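Local coordinates for NikO protein (Streptomyces tendae, PDB 4FQD), which is an enolpyruvyl transferase essential in nikkomycin biosynthesis, a MurA-like member of the EPSP synthase family that probably transfers the enolpyruvyl group of phosphoenolpyruvate to a nucleotide substrate, at residues A[11-25]-A[445-458]. The protein carries 4 engineered substitutions. Numbering follows the deposited sequence.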
loop_
_atom_site.group_PDB
_atom_site.type_symbol
_atom_site.label_atom_id
_atom_site.label_comp_id
_atom_site.label_asym_id
_atom_site.label_seq_id
_atom_site.Cartn_x
_atom_site.Cartn_y
_atom_site.Cartn_z
ATOM N N PRO A 11 29.812 12.783 24.636
ATOM C CA PRO A 11 30.622 13.904 24.151
ATOM C C PRO A 11 30.201 15.233 24.778
ATOM O O PRO A 11 30.286 16.275 24.129
ATOM C CB PRO A 11 30.337 13.906 22.647
ATOM C CG PRO A 11 30.031 12.479 22.335
ATOM C CD PRO A 11 29.278 11.969 23.530
ATOM N N GLY A 12 29.756 15.188 26.031
ATOM C CA GLY A 12 29.338 16.389 26.735
ATOM C C GLY A 12 28.031 16.930 26.198
ATOM O O GLY A 12 27.789 18.136 26.215
ATOM N N GLU A 13 27.177 16.026 25.738
ATOM C CA GLU A 13 25.986 16.400 24.996
ATOM C C GLU A 13 24.727 15.926 25.729
ATOM O O GLU A 13 24.701 14.815 26.258
ATOM C CB GLU A 13 26.091 15.798 23.596
ATOM C CG GLU A 13 25.175 16.397 22.574
ATOM C CD GLU A 13 24.011 15.495 22.289
ATOM O OE1 GLU A 13 24.211 14.491 21.575
ATOM O OE2 GLU A 13 22.905 15.775 22.788
ATOM N N PRO A 14 23.684 16.777 25.778
ATOM C CA PRO A 14 22.475 16.505 26.568
ATOM C C PRO A 14 21.759 15.205 26.206
ATOM O O PRO A 14 21.543 14.912 25.031
ATOM C CB PRO A 14 21.574 17.711 26.262
ATOM C CG PRO A 14 22.122 18.300 25.005
ATOM C CD PRO A 14 23.597 18.078 25.093
ATOM N N LEU A 15 21.393 14.439 27.229
ATOM C CA LEU A 15 20.707 13.168 27.041
ATOM C C LEU A 15 19.347 13.163 27.723
ATOM O O LEU A 15 19.064 13.997 28.582
ATOM C CB LEU A 15 21.542 12.023 27.618
ATOM C CG LEU A 15 22.840 11.604 26.931
ATOM C CD1 LEU A 15 23.535 10.536 27.757
ATOM C CD2 LEU A 15 22.556 11.088 25.537
ATOM N N LEU A 16 18.507 12.213 27.328
ATOM C CA LEU A 16 17.295 11.900 28.071
ATOM C C LEU A 16 17.484 10.546 28.738
ATOM O O LEU A 16 17.754 9.550 28.067
ATOM C CB LEU A 16 16.077 11.858 27.148
ATOM C CG LEU A 16 15.532 13.193 26.640
ATOM C CD1 LEU A 16 14.268 12.969 25.827
ATOM C CD2 LEU A 16 15.266 14.142 27.798
ATOM N N GLU A 17 17.363 10.511 30.060
ATOM C CA GLU A 17 17.506 9.265 30.798
ATOM C C GLU A 17 16.129 8.693 31.112
ATOM O O GLU A 17 15.411 9.210 31.968
ATOM C CB GLU A 17 18.305 9.489 32.082
ATOM C CG GLU A 17 18.656 8.214 32.831
ATOM C CD GLU A 17 19.572 8.468 34.012
ATOM O OE1 GLU A 17 20.739 8.856 33.789
ATOM O OE2 GLU A 17 19.124 8.285 35.163
ATOM N N ILE A 18 15.767 7.625 30.408
ATOM C CA ILE A 18 14.428 7.056 30.514
ATOM C C ILE A 18 14.382 5.789 31.366
ATOM O O ILE A 18 15.134 4.843 31.135
ATOM C CB ILE A 18 13.841 6.739 29.121
ATOM C CG1 ILE A 18 13.851 7.987 28.237
ATOM C CG2 ILE A 18 12.431 6.182 29.246
ATOM C CD1 ILE A 18 14.831 7.913 27.088
ATOM N N HIS A 19 13.494 5.785 32.354
ATOM C CA HIS A 19 13.227 4.592 33.146
ATOM C C HIS A 19 11.794 4.133 32.911
ATOM O O HIS A 19 10.874 4.555 33.612
ATOM C CB HIS A 19 13.451 4.863 34.634
ATOM C CG HIS A 19 14.872 5.176 34.986
ATOM N ND1 HIS A 19 15.358 6.464 35.055
ATOM C CD2 HIS A 19 15.915 4.367 35.290
ATOM C CE1 HIS A 19 16.636 6.435 35.387
ATOM N NE2 HIS A 19 16.999 5.174 35.535
ATOM N N GLY A 20 11.608 3.274 31.915
ATOM C CA GLY A 20 10.281 2.810 31.551
ATOM C C GLY A 20 9.777 1.693 32.443
ATOM O O GLY A 20 10.477 1.244 33.351
ATOM N N GLY A 21 8.557 1.241 32.178
ATOM C CA GLY A 21 7.943 0.191 32.969
ATOM C C GLY A 21 6.839 0.733 33.856
ATOM O O GLY A 21 6.126 -0.026 34.513
ATOM N N ASN A 22 6.702 2.053 33.876
ATOM C CA ASN A 22 5.667 2.701 34.670
ATOM C C ASN A 22 4.431 3.025 33.840
ATOM O O ASN A 22 4.536 3.469 32.697
ATOM C CB ASN A 22 6.212 3.971 35.327
ATOM C CG ASN A 22 7.403 3.698 36.222
ATOM O OD1 ASN A 22 7.254 3.200 37.337
ATOM N ND2 ASN A 22 8.596 4.027 35.738
ATOM N N ARG A 23 3.259 2.798 34.423
ATOM C CA ARG A 23 1.999 3.072 33.744
ATOM C C ARG A 23 1.619 4.546 33.835
ATOM O O ARG A 23 1.687 5.150 34.905
ATOM C CB ARG A 23 0.883 2.196 34.317
ATOM C CG ARG A 23 0.937 0.757 33.836
ATOM C CD ARG A 23 0.554 0.669 32.370
ATOM N NE ARG A 23 1.042 -0.552 31.739
ATOM C CZ ARG A 23 0.769 -0.904 30.486
ATOM N NH1 ARG A 23 0.000 -0.132 29.732
ATOM N NH2 ARG A 23 1.258 -2.032 29.990
ATOM N N LEU A 24 1.222 5.116 32.704
ATOM C CA LEU A 24 0.834 6.519 32.648
ATOM C C LEU A 24 -0.653 6.683 32.935
ATOM O O LEU A 24 -1.455 5.808 32.616
ATOM C CB LEU A 24 1.165 7.111 31.277
ATOM C CG LEU A 24 2.608 6.953 30.793
ATOM C CD1 LEU A 24 2.803 7.651 29.456
ATOM C CD2 LEU A 24 3.585 7.483 31.828
ATOM N N SER A 25 -1.014 7.811 33.538
ATOM C CA SER A 25 -2.413 8.111 33.824
ATOM C C SER A 25 -2.629 9.612 33.965
ATOM O O SER A 25 -1.712 10.352 34.327
ATOM C CB SER A 25 -2.874 7.392 35.095
ATOM O OG SER A 25 -2.156 7.846 36.228
ATOM N N LEU A 445 4.712 14.021 29.432
ATOM C CA LEU A 445 4.780 12.597 29.740
ATOM C C LEU A 445 5.081 12.360 31.216
ATOM O O LEU A 445 4.426 11.544 31.865
ATOM C CB LEU A 445 5.830 11.906 28.867
ATOM C CG LEU A 445 5.419 11.620 27.421
ATOM C CD1 LEU A 445 6.605 11.126 26.613
ATOM C CD2 LEU A 445 4.287 10.606 27.381
ATOM N N VAL A 446 6.075 13.076 31.735
ATOM C CA VAL A 446 6.441 13.001 33.148
ATOM C C VAL A 446 5.235 13.322 34.030
ATOM O O VAL A 446 5.045 12.724 35.091
ATOM C CB VAL A 446 7.604 13.967 33.472
ATOM C CG1 VAL A 446 7.764 14.152 34.976
ATOM C CG2 VAL A 446 8.900 13.467 32.847
ATOM N N LYS A 447 4.414 14.257 33.564
ATOM C CA LYS A 447 3.207 14.658 34.271
ATOM C C LYS A 447 2.232 13.489 34.401
ATOM O O LYS A 447 1.426 13.441 35.331
ATOM C CB LYS A 447 2.541 15.819 33.532
ATOM C CG LYS A 447 1.556 16.617 34.361
ATOM C CD LYS A 447 0.912 17.713 33.528
ATOM C CE LYS A 447 1.957 18.640 32.923
ATOM N NZ LYS A 447 1.338 19.659 32.028
ATOM N N LEU A 448 2.314 12.548 33.466
ATOM C CA LEU A 448 1.441 11.379 33.472
ATOM C C LEU A 448 2.020 10.237 34.304
ATOM O O LEU A 448 1.363 9.217 34.508
ATOM C CB LEU A 448 1.176 10.898 32.044
ATOM C CG LEU A 448 0.459 11.869 31.105
ATOM C CD1 LEU A 448 0.344 11.267 29.713
ATOM C CD2 LEU A 448 -0.914 12.228 31.652
ATOM N N GLY A 449 3.250 10.409 34.775
ATOM C CA GLY A 449 3.883 9.418 35.626
ATOM C C GLY A 449 5.167 8.851 35.051
ATOM O O GLY A 449 5.799 7.985 35.657
ATOM N N ALA A 450 5.555 9.341 33.879
ATOM C CA ALA A 450 6.765 8.866 33.217
ATOM C C ALA A 450 8.019 9.304 33.966
ATOM O O ALA A 450 8.076 10.406 34.512
ATOM C CB ALA A 450 6.811 9.352 31.778
ATOM N N ASP A 451 9.022 8.432 33.988
ATOM C CA ASP A 451 10.286 8.742 34.640
ATOM C C ASP A 451 11.340 9.123 33.606
ATOM O O ASP A 451 12.133 8.287 33.174
ATOM C CB ASP A 451 10.764 7.559 35.484
ATOM C CG ASP A 451 11.950 7.910 36.363
ATOM O OD1 ASP A 451 12.225 9.115 36.542
ATOM O OD2 ASP A 451 12.600 6.980 36.885
ATOM N N ILE A 452 11.335 10.392 33.211
ATOM C CA ILE A 452 12.291 10.904 32.237
ATOM C C ILE A 452 13.135 12.007 32.865
ATOM O O ILE A 452 12.602 12.953 33.443
ATOM C CB ILE A 452 11.582 11.458 30.988
ATOM C CG1 ILE A 452 10.534 10.462 30.483
ATOM C CG2 ILE A 452 12.595 11.784 29.897
ATOM C CD1 ILE A 452 9.720 10.971 29.317
ATOM N N ARG A 453 14.452 11.880 32.749
ATOM C CA ARG A 453 15.368 12.819 33.385
ATOM C C ARG A 453 16.301 13.472 32.369
ATOM O O ARG A 453 16.717 12.839 31.400
ATOM C CB ARG A 453 16.184 12.102 34.462
ATOM C CG ARG A 453 15.339 11.280 35.422
ATOM C CD ARG A 453 16.193 10.383 36.300
ATOM N NE ARG A 453 15.374 9.453 37.072
ATOM C CZ ARG A 453 15.861 8.532 37.896
ATOM N NH1 ARG A 453 17.172 8.412 38.061
ATOM N NH2 ARG A 453 15.038 7.728 38.555
ATOM N N HIS A 454 16.623 14.743 32.597
ATOM C CA HIS A 454 17.562 15.463 31.743
ATOM C C HIS A 454 18.984 15.335 32.278
ATOM O O HIS A 454 19.297 15.835 33.357
ATOM C CB HIS A 454 17.176 16.940 31.640
ATOM C CG HIS A 454 15.919 17.185 30.862
ATOM N ND1 HIS A 454 15.919 17.429 29.507
ATOM C CD2 HIS A 454 14.624 17.226 31.253
ATOM C CE1 HIS A 454 14.678 17.609 29.094
ATOM N NE2 HIS A 454 13.871 17.490 30.134
ATOM N N THR A 455 19.843 14.661 31.519
ATOM C CA THR A 455 21.228 14.461 31.928
ATOM C C THR A 455 22.198 14.929 30.848
ATOM O O THR A 455 21.823 15.675 29.944
ATOM C CB THR A 455 21.518 12.981 32.243
ATOM O OG1 THR A 455 21.259 12.184 31.081
ATOM C CG2 THR A 455 20.646 12.496 33.391
ATOM N N THR A 456 23.447 14.486 30.954
ATOM C CA THR A 456 24.467 14.823 29.968
ATOM C C THR A 456 25.286 13.583 29.614
ATOM O O THR A 456 25.378 12.642 30.404
ATOM C CB THR A 456 25.399 15.942 30.478
ATOM O OG1 THR A 456 24.653 16.857 31.289
ATOM C CG2 THR A 456 26.019 16.699 29.311
ATOM N N ALA A 457 25.875 13.592 28.422
ATOM C CA ALA A 457 26.633 12.452 27.898
ATOM C C ALA A 457 27.769 11.875 28.767
ATOM O O ALA A 457 27.860 10.654 28.904
ATOM C CB ALA A 457 27.137 12.752 26.486
ATOM N N PRO A 458 28.642 12.730 29.342
ATOM C CA PRO A 458 29.789 12.171 30.072
ATOM C C PRO A 458 29.380 11.306 31.262
ATOM O O PRO A 458 28.624 11.737 32.130
ATOM C CB PRO A 458 30.524 13.417 30.576
ATOM C CG PRO A 458 30.094 14.510 29.678
ATOM C CD PRO A 458 28.669 14.203 29.350
HETATM O O HOH W 1 8.577 5.461 33.122
#
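The guanidinium of Arg-453 carries His-19 on one face, His-19 CE1 sitting 3.4 Å from Arg-453 CZ, with ring and guanidinium planes 40° apart. At its edge, in plane, Asp-451 OD1 accepts from Arg-453 NE at 3.2 Å in a nearly straight bond, while Asp-451 OD2 takes a weak, bent one from Arg-453 NH2, completing a salt bridge. Arg-453 runs extended from CG to NE and so sets its head across the neighbouring strand at His-19, between the carboxylates of Asp-451 and Glu-17. Glu-17 OE2 makes a long salt bridge to Arg-453 NH1 at 3.5 Å; Glu-17 OE1 has another to Arg-425. On the opposite side of the sheet the His-454 ring has Leu-16 CD2 over one face, 4.0 Å from the ring centroid, a CH-pi contact, and Leu-16 CD2 also meets Ile-452 CG2.

The two strands run antiparallel, their directions 141° apart, with hydrogen-bonded pairs at Leu-15/Thr-455 and Glu-17/Arg-453. Where they part, a water donates to His-19 O and accepts from Asn-22 ND2 and Asp-451 N. Gly-449 closes the helix in a Schellman motif, Leu-24 CD2 packs on Ala-450 CB, and Ser-25 N donates to Leu-448 O at 2.9 Å.

Strand 14-19 has strand 425-429 on its other side; helix 409-419 covers Ile-18 and Ile-452 through Leu-416, helix 265-278 meets Leu-24 and Leu-448, and the chain's first and last modelled strands lie side by side in one inverse beta/alpha barrel domain.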